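Local coordinates for FMN-dependent NADH:quinone oxidoreductase 1 (PDB 3U7I), which probably uses FMN and NADH to reduce electrophilic quinones and to split the azo bond of aromatic azo compounds into amines, at residues E45-Y50 and L89-S94; N119-R124 and F174-I179; Q183-Q188 and Q200-E205; E32-K35 and N41-I44; D58-S63 and Q79-R84. All blocks are in the same frame, centred on the assembly; numbering follows the deposited sequence.

Interaction 1: residues E45-Y50 and L89-S94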
# COMPACT_ATOMS: atom_id res chain seq x y z
N GLU C 45 -12.60 12.83 16.59
CA GLU C 45 -12.17 13.54 15.39
C GLU C 45 -12.13 12.56 14.23
O GLU C 45 -12.06 11.35 14.44
CB GLU C 45 -10.79 14.17 15.61
CG GLU C 45 -10.76 15.15 16.76
CD GLU C 45 -9.39 15.75 16.97
OE1 GLU C 45 -8.47 15.47 16.16
OE2 GLU C 45 -9.23 16.51 17.96
N GLN C 46 -12.19 13.08 13.01
CA GLN C 46 -12.13 12.24 11.81
C GLN C 46 -11.28 12.88 10.73
O GLN C 46 -11.43 14.07 10.41
CB GLN C 46 -13.54 11.97 11.27
CG GLN C 46 -13.55 11.21 9.94
CD GLN C 46 -14.91 10.61 9.63
OE1 GLN C 46 -15.71 10.37 10.54
NE2 GLN C 46 -15.18 10.35 8.36
N ILE C 47 -10.39 12.09 10.15
CA ILE C 47 -9.62 12.54 8.99
C ILE C 47 -10.06 11.73 7.78
O ILE C 47 -10.15 10.50 7.84
CB ILE C 47 -8.08 12.42 9.24
CG1 ILE C 47 -7.28 12.92 8.02
CG2 ILE C 47 -7.68 10.99 9.60
CD1 ILE C 47 -5.78 12.92 8.24
N ASN C 48 -10.38 12.43 6.70
CA ASN C 48 -10.83 11.78 5.48
C ASN C 48 -9.67 11.74 4.50
O ASN C 48 -9.29 12.77 3.94
CB ASN C 48 -12.01 12.54 4.88
CG ASN C 48 -13.28 12.39 5.71
OD1 ASN C 48 -13.56 11.33 6.26
ND2 ASN C 48 -14.06 13.46 5.79
N LEU C 49 -9.11 10.55 4.30
CA LEU C 49 -7.87 10.40 3.53
C LEU C 49 -8.03 10.75 2.06
O LEU C 49 -7.04 11.05 1.39
CB LEU C 49 -7.29 8.99 3.68
CG LEU C 49 -7.02 8.52 5.11
CD1 LEU C 49 -6.27 7.18 5.12
CD2 LEU C 49 -6.26 9.57 5.89
N TYR C 50 -9.26 10.72 1.55
CA TYR C 50 -9.49 11.05 0.14
C TYR C 50 -10.18 12.41 -0.04
O TYR C 50 -10.68 12.72 -1.13
CB TYR C 50 -10.27 9.92 -0.56
CG TYR C 50 -9.39 8.73 -0.85
CD1 TYR C 50 -9.09 7.78 0.14
CD2 TYR C 50 -8.81 8.58 -2.10
CE1 TYR C 50 -8.26 6.71 -0.14
CE2 TYR C 50 -7.98 7.53 -2.38
CZ TYR C 50 -7.70 6.59 -1.41
OH TYR C 50 -6.86 5.56 -1.74
N LEU C 89 0.40 13.99 12.38
CA LEU C 89 1.08 13.17 13.38
C LEU C 89 0.61 13.49 14.79
O LEU C 89 0.35 12.59 15.58
CB LEU C 89 2.60 13.38 13.29
CG LEU C 89 3.45 12.79 14.41
CD1 LEU C 89 3.34 11.27 14.47
CD2 LEU C 89 4.90 13.22 14.23
N GLN C 90 0.50 14.78 15.10
CA GLN C 90 0.10 15.19 16.45
C GLN C 90 -1.36 14.83 16.73
O GLN C 90 -1.70 14.49 17.87
CB GLN C 90 0.42 16.66 16.71
CG GLN C 90 1.92 16.95 16.68
CD GLN C 90 2.72 16.09 17.67
OE1 GLN C 90 2.32 15.93 18.83
NE2 GLN C 90 3.85 15.55 17.21
N GLN C 91 -2.21 14.87 15.70
CA GLN C 91 -3.58 14.38 15.83
C GLN C 91 -3.61 12.87 16.14
O GLN C 91 -4.31 12.42 17.05
CB GLN C 91 -4.40 14.70 14.58
CG GLN C 91 -5.81 14.10 14.56
CD GLN C 91 -6.58 14.39 13.27
OE1 GLN C 91 -6.09 14.11 12.16
NE2 GLN C 91 -7.78 14.94 13.40
N PHE C 92 -2.85 12.09 15.37
CA PHE C 92 -2.71 10.65 15.63
C PHE C 92 -2.24 10.36 17.08
O PHE C 92 -2.82 9.52 17.77
CB PHE C 92 -1.77 10.00 14.59
CG PHE C 92 -1.57 8.52 14.81
CD1 PHE C 92 -2.50 7.61 14.33
CD2 PHE C 92 -0.47 8.06 15.50
CE1 PHE C 92 -2.33 6.25 14.54
CE2 PHE C 92 -0.29 6.70 15.72
CZ PHE C 92 -1.22 5.79 15.24
N LYS C 93 -1.21 11.05 17.54
CA LYS C 93 -0.68 10.80 18.88
C LYS C 93 -1.67 11.16 20.00
O LYS C 93 -1.56 10.66 21.11
CB LYS C 93 0.66 11.52 19.09
CG LYS C 93 1.80 10.93 18.25
CD LYS C 93 3.14 11.62 18.52
CE LYS C 93 3.62 11.38 19.94
NZ LYS C 93 4.95 12.00 20.18
N SER C 94 -2.63 12.03 19.69
CA SER C 94 -3.52 12.57 20.73
C SER C 94 -4.66 11.61 21.06
O SER C 94 -5.32 11.77 22.09
CB SER C 94 -4.11 13.91 20.29
OG SER C 94 -5.09 13.72 19.27
O HOH W 1 -9.44 15.88 11.05
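Glu-45, near the start of an edge strand of the flavodoxin-like sheet, and Gln-91, on the helix 76-94 that packs beside it, meet through a direct hydrogen bond. Gln-91 NE2 donates to Glu-45 OE1 over 2.9 Å, almost straight at 169°. The donor approaches the anti side of the carboxylate, 19° out of its plane, while the oxygen lies in the plane of the amide; the two flat groups are turned 51° against each other. Gln-91 reaches so far because its CG stands anti to the backbone N (chi1 174°) and the chain runs on extended. Its amide nitrogen has a second acceptor, a water 3.0 Å from Gln-91 NE2, and that water donates in turn to the backbone oxygen of Gln-46, 2.8 Å away. Glutamine suits this place, since its two N-H groups serve a side chain and, through water, the strand backbone.

The remaining contact is van der Waals: Gln-91 OE1 rests 3.9 Å from CB of Ile-47, a buried residue that also packs on Tyr-116 and Ile-88.

OE2 of Glu-45 forms a salt bridge with Lys-6, so the amide is a second partner of the carboxylate. With a lysine on one oxygen and an uncharged amide on the other, Glu-45 probably stays ionised, and the helix is tied to the sheet edge by a directional bond.

Interaction 2: residues N119-R124 and F174-I179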
# COMPACT_ATOMS: atom_id res chain seq x y z
N ASN C 119 2.86 9.53 7.25
CA ASN C 119 2.74 10.73 8.10
C ASN C 119 2.88 10.43 9.59
O ASN C 119 3.36 11.27 10.36
CB ASN C 119 1.39 11.41 7.86
CG ASN C 119 1.39 12.29 6.62
OD1 ASN C 119 1.52 13.51 6.73
ND2 ASN C 119 1.22 11.69 5.44
N ILE C 120 2.45 9.23 10.01
CA ILE C 120 2.39 8.90 11.43
C ILE C 120 3.50 7.97 11.94
O ILE C 120 3.72 7.87 13.15
CB ILE C 120 1.01 8.30 11.80
CG1 ILE C 120 0.85 6.93 11.14
CG2 ILE C 120 -0.12 9.26 11.41
CD1 ILE C 120 -0.25 6.10 11.73
N MSE C 121 4.20 7.28 11.03
CA MSE C 121 5.36 6.49 11.47
C MSE C 121 6.63 7.33 11.38
O MSE C 121 7.29 7.37 10.33
CB MSE C 121 5.51 5.20 10.66
CG MSE C 121 4.43 4.18 10.98
SE MSE C 121 4.65 2.59 9.94
CE MSE C 121 6.37 2.01 10.67
N ILE C 122 6.95 8.00 12.49
CA ILE C 122 8.01 9.00 12.54
C ILE C 122 8.95 8.71 13.71
O ILE C 122 8.49 8.51 14.84
CB ILE C 122 7.41 10.43 12.71
CG1 ILE C 122 6.45 10.75 11.56
CG2 ILE C 122 8.49 11.49 12.80
CD1 ILE C 122 7.11 10.81 10.22
N ALA C 123 10.25 8.67 13.44
CA ALA C 123 11.25 8.37 14.47
C ALA C 123 11.27 9.46 15.54
O ALA C 123 11.09 10.64 15.24
CB ALA C 123 12.63 8.18 13.85
N ARG C 124 11.49 9.05 16.78
CA ARG C 124 11.50 9.97 17.91
C ARG C 124 10.08 10.45 18.29
O ARG C 124 9.91 11.18 19.27
CB ARG C 124 12.42 11.17 17.63
CG ARG C 124 13.93 10.86 17.79
CD ARG C 124 14.81 11.85 17.02
NE ARG C 124 14.49 13.24 17.34
CZ ARG C 124 14.43 14.22 16.44
NH1 ARG C 124 14.13 15.46 16.82
NH2 ARG C 124 14.66 13.96 15.16
N PHE C 174 0.75 -1.48 13.61
CA PHE C 174 0.23 -0.92 14.85
C PHE C 174 0.76 -1.65 16.07
O PHE C 174 1.03 -1.01 17.09
CB PHE C 174 -1.29 -0.74 14.83
CG PHE C 174 -1.72 0.37 13.93
CD1 PHE C 174 -1.64 1.69 14.35
CD2 PHE C 174 -2.12 0.11 12.62
CE1 PHE C 174 -2.00 2.72 13.50
CE2 PHE C 174 -2.48 1.14 11.77
CZ PHE C 174 -2.42 2.45 12.21
N ASN C 175 0.97 -2.96 15.94
CA ASN C 175 1.59 -3.72 17.03
C ASN C 175 3.02 -3.24 17.26
O ASN C 175 3.48 -3.08 18.40
CB ASN C 175 1.57 -5.23 16.77
CG ASN C 175 2.03 -6.02 17.98
OD1 ASN C 175 1.22 -6.44 18.81
ND2 ASN C 175 3.34 -6.23 18.09
N PHE C 176 3.73 -3.00 16.16
CA PHE C 176 5.05 -2.40 16.23
C PHE C 176 5.04 -1.08 17.01
O PHE C 176 5.86 -0.88 17.91
CB PHE C 176 5.62 -2.20 14.83
CG PHE C 176 6.87 -1.38 14.80
CD1 PHE C 176 8.01 -1.81 15.47
CD2 PHE C 176 6.91 -0.17 14.11
CE1 PHE C 176 9.17 -1.06 15.45
CE2 PHE C 176 8.06 0.59 14.09
CZ PHE C 176 9.20 0.15 14.76
N LEU C 177 4.12 -0.18 16.67
CA LEU C 177 4.03 1.11 17.35
C LEU C 177 3.71 0.95 18.83
O LEU C 177 3.98 1.85 19.63
CB LEU C 177 2.99 2.01 16.67
CG LEU C 177 3.33 2.47 15.25
CD1 LEU C 177 2.34 3.53 14.73
CD2 LEU C 177 4.78 2.98 15.18
N GLY C 178 3.14 -0.19 19.20
CA GLY C 178 2.76 -0.47 20.58
C GLY C 178 1.26 -0.69 20.77
O GLY C 178 0.79 -0.98 21.87
N ILE C 179 0.51 -0.54 19.69
CA ILE C 179 -0.94 -0.70 19.74
C ILE C 179 -1.28 -2.18 19.54
O ILE C 179 -1.30 -2.69 18.42
CB ILE C 179 -1.66 0.25 18.73
CG1 ILE C 179 -1.19 1.70 18.94
CG2 ILE C 179 -3.17 0.12 18.83
CD1 ILE C 179 -1.52 2.65 17.81
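Ile-120 and Met-121 (a selenomethionine) on one side, and Phe-174, Phe-176 and Leu-177 on the other, make this contact from carbon alone, where the end of helix 111-120 meets the end of helix 165-177. CD1 of Ile-120 lies 4.2 Å from CE1 of Phe-174 in an oblique approach to the ring, the two side chains crossing at about a right angle. Met-121 touches twice: its CG lies 4.3 Å from CD1 of Leu-177, and its terminal CE sits 4.1 Å from CE2 of Phe-176, again obliquely to the ring. The chain of Met-121 is extended as far as the selenium and then bends (chi3 64°), which turns the methyl toward Phe-176. A long, flexible, unbranched side chain suits a residue that touches both a leucine and a phenylalanine.

Behind this first shell stand the residues that position it. Phe-92, of helix 76-94, packs on both Ile-120 and Phe-174, and Met-144 and Ile-100 of the central sheet back Phe-174. Trp-159 of the second subunit meets the Phe-176 ring, and Asn-106 of that subunit packs on Met-121.

The chain turns at Gly-178, the C-prime residue of a Schellman motif: Ile-179 N bonds Phe-174 O at 2.7 Å. The positive phi of Gly-178 (118°) would press a CB against the preceding carbonyl, so glycine fits here.

With no hydrogen bond across it, the contact rests on shape and exclusion of water, joining two helix ends inside the subunit while extending into the dimer interface.

Interaction 3: residues Q183-Q188 and Q200-E205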
# COMPACT_ATOMS: atom_id res chain seq x y z
N GLN C 183 -8.70 -5.17 16.65
CA GLN C 183 -9.78 -5.97 16.13
C GLN C 183 -10.07 -5.54 14.71
O GLN C 183 -10.04 -4.36 14.39
CB GLN C 183 -11.06 -5.82 16.96
CG GLN C 183 -12.28 -6.45 16.28
CD GLN C 183 -13.50 -6.48 17.17
OE1 GLN C 183 -13.59 -5.75 18.16
NE2 GLN C 183 -14.45 -7.35 16.82
N ILE C 184 -10.33 -6.52 13.85
CA ILE C 184 -10.86 -6.22 12.53
C ILE C 184 -12.26 -6.84 12.35
O ILE C 184 -12.49 -8.02 12.64
CB ILE C 184 -9.90 -6.66 11.39
CG1 ILE C 184 -10.54 -6.36 10.04
CG2 ILE C 184 -9.52 -8.14 11.54
CD1 ILE C 184 -9.58 -6.41 8.87
N VAL C 185 -13.19 -6.00 11.90
CA VAL C 185 -14.50 -6.49 11.49
C VAL C 185 -14.51 -6.60 9.96
O VAL C 185 -14.27 -5.62 9.25
CB VAL C 185 -15.61 -5.56 12.00
CG1 VAL C 185 -16.97 -6.01 11.44
CG2 VAL C 185 -15.63 -5.53 13.54
N ARG C 186 -14.74 -7.81 9.47
CA ARG C 186 -14.74 -8.07 8.03
C ARG C 186 -16.16 -8.17 7.48
O ARG C 186 -16.83 -9.20 7.62
CB ARG C 186 -13.99 -9.37 7.73
CG ARG C 186 -12.51 -9.33 8.07
CD ARG C 186 -11.80 -10.60 7.59
NE ARG C 186 -10.38 -10.58 7.91
CZ ARG C 186 -9.88 -10.82 9.12
NH1 ARG C 186 -10.70 -11.11 10.13
NH2 ARG C 186 -8.58 -10.78 9.32
N ALA C 187 -16.61 -7.09 6.84
CA ALA C 187 -17.86 -7.12 6.10
C ALA C 187 -17.53 -7.75 4.74
O ALA C 187 -17.54 -7.07 3.71
CB ALA C 187 -18.41 -5.73 5.93
N GLN C 188 -17.24 -9.04 4.77
CA GLN C 188 -16.68 -9.75 3.63
C GLN C 188 -17.74 -10.48 2.81
O GLN C 188 -18.86 -10.70 3.27
CB GLN C 188 -15.64 -10.75 4.11
CG GLN C 188 -16.18 -11.71 5.16
CD GLN C 188 -15.13 -12.68 5.67
OE1 GLN C 188 -13.96 -12.58 5.30
NE2 GLN C 188 -15.54 -13.62 6.51
N GLN C 200 -26.02 -7.10 8.16
CA GLN C 200 -26.52 -7.50 9.47
C GLN C 200 -25.48 -8.22 10.33
O GLN C 200 -25.43 -8.03 11.55
CB GLN C 200 -27.79 -8.35 9.34
CG GLN C 200 -28.98 -7.59 8.75
CD GLN C 200 -29.35 -6.35 9.56
OE1 GLN C 200 -29.25 -6.34 10.79
NE2 GLN C 200 -29.79 -5.30 8.86
N ASN C 201 -24.65 -9.05 9.70
CA ASN C 201 -23.57 -9.71 10.43
C ASN C 201 -22.52 -8.72 10.93
O ASN C 201 -22.04 -8.82 12.06
CB ASN C 201 -22.93 -10.80 9.58
CG ASN C 201 -23.77 -12.06 9.51
OD1 ASN C 201 -24.35 -12.49 10.52
ND2 ASN C 201 -23.86 -12.66 8.33
N ALA C 202 -22.18 -7.75 10.08
CA ALA C 202 -21.21 -6.71 10.40
C ALA C 202 -21.76 -5.76 11.46
O ALA C 202 -21.05 -5.36 12.38
CB ALA C 202 -20.82 -5.95 9.16
N TYR C 203 -23.03 -5.38 11.31
CA TYR C 203 -23.69 -4.55 12.31
C TYR C 203 -23.55 -5.16 13.71
O TYR C 203 -23.25 -4.46 14.67
CB TYR C 203 -25.17 -4.35 11.99
CG TYR C 203 -25.45 -3.45 10.80
CD1 TYR C 203 -24.46 -2.62 10.28
CD2 TYR C 203 -26.71 -3.43 10.21
CE1 TYR C 203 -24.73 -1.80 9.19
CE2 TYR C 203 -26.98 -2.61 9.13
CZ TYR C 203 -25.99 -1.80 8.62
OH TYR C 203 -26.28 -1.00 7.54
N LYS C 204 -23.77 -6.47 13.82
CA LYS C 204 -23.72 -7.13 15.12
C LYS C 204 -22.32 -7.08 15.73
O LYS C 204 -22.16 -6.78 16.92
CB LYS C 204 -24.19 -8.58 15.04
CG LYS C 204 -24.37 -9.21 16.42
CD LYS C 204 -24.11 -10.72 16.39
CE LYS C 204 -24.01 -11.30 17.80
NZ LYS C 204 -23.42 -12.67 17.79
N GLU C 205 -21.32 -7.38 14.91
CA GLU C 205 -19.93 -7.32 15.36
C GLU C 205 -19.49 -5.92 15.81
O GLU C 205 -18.72 -5.79 16.78
CB GLU C 205 -18.99 -7.78 14.25
CG GLU C 205 -19.09 -9.24 13.91
CD GLU C 205 -17.90 -9.70 13.11
OE1 GLU C 205 -18.11 -10.31 12.04
OE2 GLU C 205 -16.75 -9.43 13.54
O HOH W 2 -14.06 -8.98 14.66
O HOH W 3 -17.15 -7.44 17.87
O HOH W 4 -15.19 -10.15 10.99
O HOH W 5 -18.82 -9.56 9.79
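Glu-205 OE2, which lies beside the methyls of Val-185, accepts from two waters that tie it to the backbone of strand 181-187. One of them also donates to Ile-184 O; the other, 3.1 Å from Glu-205 OE2, accepts from Arg-186 N. Glu-205 OE1 receives a bond from a third water, which gives its other proton to Arg-186 O. Gln-183 joins the network: its NE2 donates to the water on Ile-184 O and to a further one on Glu-205 O.

Beside the water-mediated bonds the contact is apolar. Glu-205 CB lies 3.9 Å from Val-185 CG1, the two side chains sliding past each other in opposite directions, and Ala-187 CB meets Ala-202 CB at 4.0 Å. Small alanines let the backbones approach: the axes of 183-187 and 200-205 come within 8.1 Å, nearly antiparallel at 166°, as when a helix packs on a strand of the flavodoxin-like alpha/beta fold. Ala-187 also packs on Val-22, which is predicted to bind FMN.

Glu-205 thus serves the edge strand through water, and the donors round it would favour its ionised form, while the methyl contacts exclude solvent.

Interaction 4: residues E32-K35 and N41-I44; sequences ESYK and NETI
Glu-42 and Ile-44 are the residues of the second segment that reach the helix, facing Tyr-34 and Lys-35 across the short connection that leads from helix 22-37 to strand 43-48. Glu-42 comes first. Its CG stands anti to the backbone N (chi1 -173°) and the chain bends at the next bond (chi2 80°), which brings the carboxylate to the phenol end of Tyr-34. Glu-42 OE2 lies 3.9 Å from Tyr-34 OH, and the ring and carboxylate planes are 75° apart. Both of these oxygens are hydrogen-bonded to Thr-7 OG1, so a threonine of the neighbouring strand 6-11 links the two polar ends that do not bond each other directly. Tyrosine fits because its ring can lie in the apolar layer while its hydroxyl reaches this group.

Thr-43 bonds through its backbone to Asn-5 and to Thr-7, the latter in strand 6-11.

Ile-44 then points its side chain toward the helix. Its CD1 meets the Tyr-34 ring at the edge, close to the ring plane, 4.2 Å from CD2. The same methyl stands 4.0 Å from NZ of Lys-35, whose chain bends at its last torsion (chi4 -90°); the end of the lysine passes the methyl obliquely, in van der Waals contact. Phe-30 meets the Tyr-34 ring at a shallow angle, and Leu-213 of helix 195-214 also packs on it.

Within the beta-alpha-beta unit of strand 6-11, helix 22-37 and strand 43-48, apolar packing and the Thr-7 bonds join the helix to the incoming strand, with the ammonium of the exposed Lys-35 beside the methyl.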
# COMPACT_ATOMS: atom_id res chain seq x y z
N GLU C 32 -22.92 5.34 15.66
CA GLU C 32 -24.17 5.57 16.38
C GLU C 32 -24.18 4.78 17.68
O GLU C 32 -24.50 5.31 18.75
CB GLU C 32 -25.35 5.17 15.50
CG GLU C 32 -26.71 5.42 16.13
CD GLU C 32 -27.87 4.99 15.23
OE1 GLU C 32 -27.62 4.60 14.07
OE2 GLU C 32 -29.03 5.06 15.70
N SER C 33 -23.81 3.51 17.59
CA SER C 33 -23.72 2.61 18.74
C SER C 33 -22.68 3.08 19.77
O SER C 33 -22.95 3.13 20.98
CB SER C 33 -23.41 1.19 18.25
OG SER C 33 -23.38 0.27 19.32
N TYR C 34 -21.49 3.42 19.28
CA TYR C 34 -20.41 3.94 20.11
C TYR C 34 -20.83 5.19 20.87
O TYR C 34 -20.63 5.29 22.08
CB TYR C 34 -19.21 4.25 19.22
CG TYR C 34 -17.90 4.50 19.92
CD1 TYR C 34 -17.36 3.56 20.81
CD2 TYR C 34 -17.16 5.64 19.65
CE1 TYR C 34 -16.12 3.78 21.43
CE2 TYR C 34 -15.92 5.87 20.26
CZ TYR C 34 -15.41 4.93 21.15
OH TYR C 34 -14.19 5.17 21.75
N LYS C 35 -21.40 6.16 20.14
CA LYS C 35 -21.79 7.43 20.74
C LYS C 35 -22.77 7.29 21.92
O LYS C 35 -22.82 8.15 22.80
CB LYS C 35 -22.36 8.38 19.68
CG LYS C 35 -21.31 9.03 18.78
CD LYS C 35 -21.95 10.12 17.92
CE LYS C 35 -21.04 10.54 16.77
NZ LYS C 35 -20.11 11.67 17.09
N ASN C 41 -16.56 12.42 28.75
CA ASN C 41 -15.22 12.97 28.59
C ASN C 41 -14.61 12.68 27.22
O ASN C 41 -13.57 13.25 26.86
CB ASN C 41 -14.28 12.52 29.71
CG ASN C 41 -14.06 11.02 29.73
OD1 ASN C 41 -14.37 10.30 28.77
ND2 ASN C 41 -13.49 10.53 30.83
N GLU C 42 -15.26 11.80 26.46
CA GLU C 42 -14.72 11.35 25.18
C GLU C 42 -15.06 12.29 24.04
O GLU C 42 -16.23 12.65 23.85
CB GLU C 42 -15.26 9.95 24.83
CG GLU C 42 -14.62 9.33 23.59
CD GLU C 42 -13.25 8.73 23.89
OE1 GLU C 42 -12.93 8.55 25.08
OE2 GLU C 42 -12.50 8.42 22.94
N THR C 43 -14.05 12.68 23.27
CA THR C 43 -14.29 13.44 22.05
C THR C 43 -13.90 12.61 20.83
O THR C 43 -13.22 11.58 20.94
CB THR C 43 -13.54 14.80 22.04
OG1 THR C 43 -12.16 14.58 22.34
CG2 THR C 43 -14.13 15.76 23.06
N ILE C 44 -14.34 13.05 19.66
CA ILE C 44 -14.07 12.30 18.44
C ILE C 44 -13.65 13.23 17.30
O ILE C 44 -14.25 14.28 17.08
CB ILE C 44 -15.32 11.49 18.00
CG1 ILE C 44 -15.77 10.54 19.12
CG2 ILE C 44 -15.04 10.76 16.69
CD1 ILE C 44 -17.04 9.77 18.81

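Interaction 5: residues D58-S63 and Q79-R84; sequences DKTVLS and QKVTER
Val-61 turns CG2 beside its backbone N, with CG1 anti to that N (chi1 169°), and Val-81 puts its own CG2 anti to the N, its chi1 of 63° leaving CG1 between N and the carbonyl carbon; these two CG2 methyls are the ones that meet. They do so between two successive helices of the flavodoxin-like fold, 59-68 and 76-94, connected through the loop between them. The side chains cross at about a right angle, and Thr-60 adds its methyl, CG2 lying 4.4 Å from Val-81 CG1. Beta-branched residues suit the place, being compact and presenting methyls in fixed directions.

The helix holding Val-61 starts at Asp-58, its N-cap: OD1 accepts from Val-61 N at 3.1 Å and 159°, nearly along the C-O axis, and weakly from Thr-60 N. Aspartate fits there because its short side chain reaches back to the first N-H groups, which lack carbonyl partners within the helix.

Met-85 packs on Val-61 and Pro-55 on Val-81, while Pro-14 and Lys-15 of the second subunit touch Lys-59 and Leu-62 near the same turn. The pair closest together across the two segments is Val-61 CG2 and Val-81 CG2, 3.8 Å apart.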
# COMPACT_ATOMS: atom_id res chain seq x y z
N ASP C 58 7.18 12.80 -1.45
CA ASP C 58 7.75 13.07 -2.77
C ASP C 58 9.13 13.74 -2.65
O ASP C 58 9.68 13.84 -1.55
CB ASP C 58 6.80 13.92 -3.64
CG ASP C 58 6.39 15.23 -2.97
OD1 ASP C 58 7.11 15.71 -2.07
OD2 ASP C 58 5.33 15.77 -3.34
N LYS C 59 9.69 14.16 -3.78
CA LYS C 59 10.98 14.88 -3.79
C LYS C 59 11.03 16.00 -2.75
O LYS C 59 12.04 16.18 -2.07
CB LYS C 59 11.27 15.47 -5.18
CG LYS C 59 11.46 14.46 -6.28
CD LYS C 59 11.74 15.15 -7.61
CE LYS C 59 11.54 14.19 -8.77
NZ LYS C 59 11.95 14.78 -10.09
N THR C 60 9.94 16.75 -2.62
CA THR C 60 9.93 17.90 -1.72
C THR C 60 9.98 17.49 -0.25
O THR C 60 10.68 18.12 0.54
CB THR C 60 8.71 18.83 -1.97
OG1 THR C 60 8.68 19.22 -3.34
CG2 THR C 60 8.81 20.08 -1.10
N VAL C 61 9.24 16.44 0.12
CA VAL C 61 9.22 15.94 1.50
C VAL C 61 10.58 15.35 1.90
O VAL C 61 11.07 15.58 3.02
CB VAL C 61 8.09 14.90 1.71
CG1 VAL C 61 8.25 14.19 3.06
CG2 VAL C 61 6.73 15.55 1.59
N LEU C 62 11.19 14.58 0.99
CA LEU C 62 12.51 13.98 1.23
C LEU C 62 13.57 15.06 1.38
O LEU C 62 14.48 14.95 2.21
CB LEU C 62 12.87 13.01 0.10
CG LEU C 62 11.96 11.80 -0.05
CD1 LEU C 62 12.27 11.01 -1.33
CD2 LEU C 62 12.09 10.92 1.17
N SER C 63 13.44 16.12 0.59
CA SER C 63 14.30 17.29 0.71
C SER C 63 14.11 18.00 2.06
O SER C 63 15.08 18.35 2.74
CB SER C 63 14.01 18.26 -0.45
OG SER C 63 14.68 19.49 -0.27
N GLN C 79 8.42 23.97 4.15
CA GLN C 79 7.85 24.38 5.43
C GLN C 79 6.35 24.02 5.48
O GLN C 79 5.88 23.42 6.45
CB GLN C 79 8.06 25.88 5.63
CG GLN C 79 7.42 26.46 6.87
CD GLN C 79 7.28 27.97 6.80
OE1 GLN C 79 8.03 28.64 6.08
NE2 GLN C 79 6.31 28.51 7.53
N LYS C 80 5.63 24.38 4.43
CA LYS C 80 4.18 24.20 4.37
C LYS C 80 3.76 22.73 4.41
O LYS C 80 2.81 22.37 5.11
CB LYS C 80 3.62 24.89 3.13
CG LYS C 80 2.12 24.72 2.92
CD LYS C 80 1.73 25.03 1.48
CE LYS C 80 0.36 24.46 1.12
NZ LYS C 80 0.07 24.52 -0.35
N VAL C 81 4.46 21.87 3.66
CA VAL C 81 4.11 20.45 3.66
C VAL C 81 4.43 19.76 5.00
O VAL C 81 3.60 19.01 5.51
CB VAL C 81 4.71 19.67 2.46
CG1 VAL C 81 6.23 19.69 2.49
CG2 VAL C 81 4.17 18.23 2.43
N THR C 82 5.60 20.05 5.57
CA THR C 82 5.99 19.47 6.86
C THR C 82 5.12 19.92 8.05
O THR C 82 4.92 19.17 9.01
CB THR C 82 7.51 19.68 7.20
OG1 THR C 82 7.84 21.07 7.10
CG2 THR C 82 8.40 18.87 6.24
N GLU C 83 4.62 21.15 7.98
CA GLU C 83 3.68 21.65 8.98
C GLU C 83 2.39 20.83 8.98
O GLU C 83 1.85 20.50 10.04
CB GLU C 83 3.39 23.14 8.76
CG GLU C 83 4.47 24.05 9.33
CD GLU C 83 4.40 25.48 8.78
OE1 GLU C 83 3.34 25.87 8.23
OE2 GLU C 83 5.41 26.20 8.90
N ARG C 84 1.89 20.51 7.78
CA ARG C 84 0.71 19.66 7.64
C ARG C 84 0.98 18.21 8.10
O ARG C 84 0.13 17.59 8.77
CB ARG C 84 0.19 19.71 6.20
CG ARG C 84 -0.99 18.79 5.92
CD ARG C 84 -2.16 19.07 6.85
NE ARG C 84 -3.24 18.11 6.62
CZ ARG C 84 -4.16 17.77 7.52
NH1 ARG C 84 -4.16 18.32 8.73
NH2 ARG C 84 -5.09 16.87 7.20

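Along the chain interaction 4 closes first, then interaction 1 opens on the same strand 43-48, and interaction 5 nests inside the loop that interaction 1 closes, the two sharing helix 76-94. Interactions 2 and 3 follow. Interactions 1 and 2, with centres 14 Å apart, touch through Phe-92 and Leu-89. Interactions 1, 3 and 4 all involve the outermost strands of the five-stranded parallel sheet, 43-48 and 181-187; interactions 3 and 5, with centres 38 Å apart, lie on opposite sides of the chain's centre. Helices are thus secured to both sheet edges, and interactions 1, 2 and 5 all reach the second subunit of the dimer.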